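Local coordinates for probable GTPase engC (Thermotoga maritima, PDB 1U0L), which hydrolyses GTP with a circularly permuted GTPase domain and probably assists late maturation of the 30S ribosomal subunit, at the zinc ion site. Coordinates in Å, arbitrary orientation; residue numbers count along the deposited sequence, not the author numbering.

The zinc ion site. Residues 256, 261-263, 268-272. With ZN (zinc ion), chain B.
Cys256, Cys261 and Cys269 lie in extended loop backbone, whereas His263 takes a left-handed conformation, phi 67°, and helix 270-277 starts directly after the last cysteine. The site is the zinc finger of the RsgA (YjeQ) GTPases, built from three cysteines and a histidine, in which one zinc ion probably serves a structural role, joining loop segments. Cys256 directs SG anti to its carbonyl carbon and reaches ZN at 2.3 Å. Cys261 and Cys269 instead hold SG anti to the backbone N, the sulfur of Cys261 meeting ZN at 2.3 Å and that of Cys269 at 2.4 Å. His263, its CG anti to the carbonyl carbon like the sulfur of Cys256, binds through ND1, the ring nitrogen nearer its own backbone, 2.4 Å from ZN; the sulfurs of Cys256 and Cys269 lie at the edge of the imidazole, in its plane, while the carbonyl O of Cys261 sits above one face, over the ring centre. As modelled the shell is irregular: Cys261 SG stands apart, 128° from Cys269 SG at the metal, while the other ligands are mutually near 90°, which may reflect the resolution or an unseen ligand. Backbone amides also point at sulfurs: His263 N donates to Cys261 SG at 3.3 Å, and Lys272 N donates almost straight to Cys269 SG at 3.0 Å, making that sulfur an N-cap-like acceptor at the helix start. If the sulfurs are thiolates, as is usual on zinc, such donors may ease their charge.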
ATOM      1  N   CYS A 256      14.658  19.735 -16.845  1.00 64.77           N
ATOM      2  CA  CYS A 256      15.167  19.182 -18.093  1.00 63.61           C
ATOM      3  C   CYS A 256      14.846  20.126 -19.252  1.00 65.41           C
ATOM      4  O   CYS A 256      13.780  20.754 -19.278  1.00 66.33           O
ATOM      5  CB  CYS A 256      14.530  17.810 -18.367  1.00 49.98           C
ATOM      6  SG  CYS A 256      14.956  16.511 -17.187  1.00 37.97           S
ATOM      7  N   CYS A 261      10.254  15.874 -20.386  1.00 60.42           N
ATOM      8  CA  CYS A 261      11.338  15.031 -20.837  1.00 57.11           C
ATOM      9  C   CYS A 261      11.202  13.735 -20.048  1.00 55.36           C
ATOM     10  O   CYS A 261      11.113  13.774 -18.823  1.00 56.26           O
ATOM     11  CB  CYS A 261      12.657  15.709 -20.499  1.00 61.96           C
ATOM     12  SG  CYS A 261      14.089  14.663 -20.611  1.00 63.54           S
ATOM     13  N   ASN A 262      11.178  12.598 -20.737  1.00 40.01           N
ATOM     14  CA  ASN A 262      11.043  11.309 -20.078  1.00 37.64           C
ATOM     15  C   ASN A 262      12.315  10.836 -19.380  1.00 37.46           C
ATOM     16  O   ASN A 262      12.344   9.754 -18.786  1.00 37.25           O
ATOM     17  CB  ASN A 262      10.565  10.263 -21.082  1.00 36.62           C
ATOM     18  CG  ASN A 262       9.152  10.548 -21.585  1.00 37.12           C
ATOM     19  OD1 ASN A 262       8.243  10.844 -20.797  1.00 35.85           O
ATOM     20  ND2 ASN A 262       8.958  10.452 -22.899  1.00 37.91           N
ATOM     21  N   HIS A 263      13.365  11.645 -19.457  1.00 41.15           N
ATOM     22  CA  HIS A 263      14.634  11.344 -18.802  1.00 42.47           C
ATOM     23  C   HIS A 263      15.417  10.143 -19.345  1.00 42.59           C
ATOM     24  O   HIS A 263      16.368   9.690 -18.708  1.00 42.18           O
ATOM     25  CB  HIS A 263      14.396  11.150 -17.303  1.00 63.60           C
ATOM     26  CG  HIS A 263      13.394  12.101 -16.726  1.00 65.46           C
ATOM     27  ND1 HIS A 263      13.642  13.448 -16.588  1.00 65.59           N
ATOM     28  CD2 HIS A 263      12.128  11.903 -16.289  1.00 66.08           C
ATOM     29  CE1 HIS A 263      12.572  14.040 -16.089  1.00 67.07           C
ATOM     30  NE2 HIS A 263      11.638  13.125 -15.898  1.00 67.46           N
ATOM     31  N   GLU A 268      19.139  16.748 -22.985  1.00 66.77           N
ATOM     32  CA  GLU A 268      19.571  17.436 -21.782  1.00 68.38           C
ATOM     33  C   GLU A 268      18.556  17.090 -20.724  1.00 68.72           C
ATOM     34  O   GLU A 268      17.367  17.369 -20.879  1.00 70.69           O
ATOM     35  CB  GLU A 268      19.587  18.941 -22.017  1.00 98.71           C
ATOM     36  CG  GLU A 268      20.081  19.742 -20.833  1.00103.28           C
ATOM     37  CD  GLU A 268      19.984  21.242 -21.057  1.00106.67           C
ATOM     38  OE1 GLU A 268      20.569  21.748 -22.034  1.00106.49           O
ATOM     39  OE2 GLU A 268      19.305  21.910 -20.243  1.00108.79           O
ATOM     40  N   CYS A 269      19.020  16.487 -19.643  1.00 61.00           N
ATOM     41  CA  CYS A 269      18.097  16.084 -18.604  1.00 59.08           C
ATOM     42  C   CYS A 269      18.602  16.371 -17.203  1.00 57.72           C
ATOM     43  O   CYS A 269      19.649  15.869 -16.812  1.00 57.44           O
ATOM     44  CB  CYS A 269      17.824  14.594 -18.746  1.00 57.62           C
ATOM     45  SG  CYS A 269      16.797  13.948 -17.453  1.00 54.08           S
ATOM     46  N   GLY A 270      17.854  17.165 -16.444  1.00 76.28           N
ATOM     47  CA  GLY A 270      18.273  17.460 -15.088  1.00 75.03           C
ATOM     48  C   GLY A 270      18.337  16.188 -14.262  1.00 72.71           C
ATOM     49  O   GLY A 270      19.147  16.055 -13.330  1.00 71.89           O
ATOM     50  N   VAL A 271      17.464  15.248 -14.606  1.00 39.84           N
ATOM     51  CA  VAL A 271      17.431  13.981 -13.917  1.00 38.03           C
ATOM     52  C   VAL A 271      18.690  13.210 -14.297  1.00 37.89           C
ATOM     53  O   VAL A 271      19.437  12.782 -13.415  1.00 38.55           O
ATOM     54  CB  VAL A 271      16.189  13.163 -14.300  1.00 32.30           C
ATOM     55  CG1 VAL A 271      16.346  11.749 -13.784  1.00 33.36           C
ATOM     56  CG2 VAL A 271      14.945  13.796 -13.696  1.00 31.04           C
ATOM     57  N   LYS A 272      18.941  13.038 -15.595  1.00 40.49           N
ATOM     58  CA  LYS A 272      20.151  12.338 -16.006  1.00 40.12           C
ATOM     59  C   LYS A 272      21.384  13.030 -15.437  1.00 39.66           C
ATOM     60  O   LYS A 272      22.340  12.371 -15.048  1.00 39.87           O
ATOM     61  CB  LYS A 272      20.244  12.238 -17.528  1.00 45.42           C
ATOM     62  CG  LYS A 272      19.397  11.105 -18.071  1.00 46.69           C
ATOM     63  CD  LYS A 272      20.061  10.394 -19.237  1.00 46.42           C
ATOM     64  CE  LYS A 272      19.780  11.110 -20.532  1.00 47.49           C
ATOM     65  NZ  LYS A 272      20.481  10.451 -21.660  1.00 48.95           N
TER
HETATM   66 ZN    ZN B 298      14.709  14.610 -18.381  1.00 62.42          ZN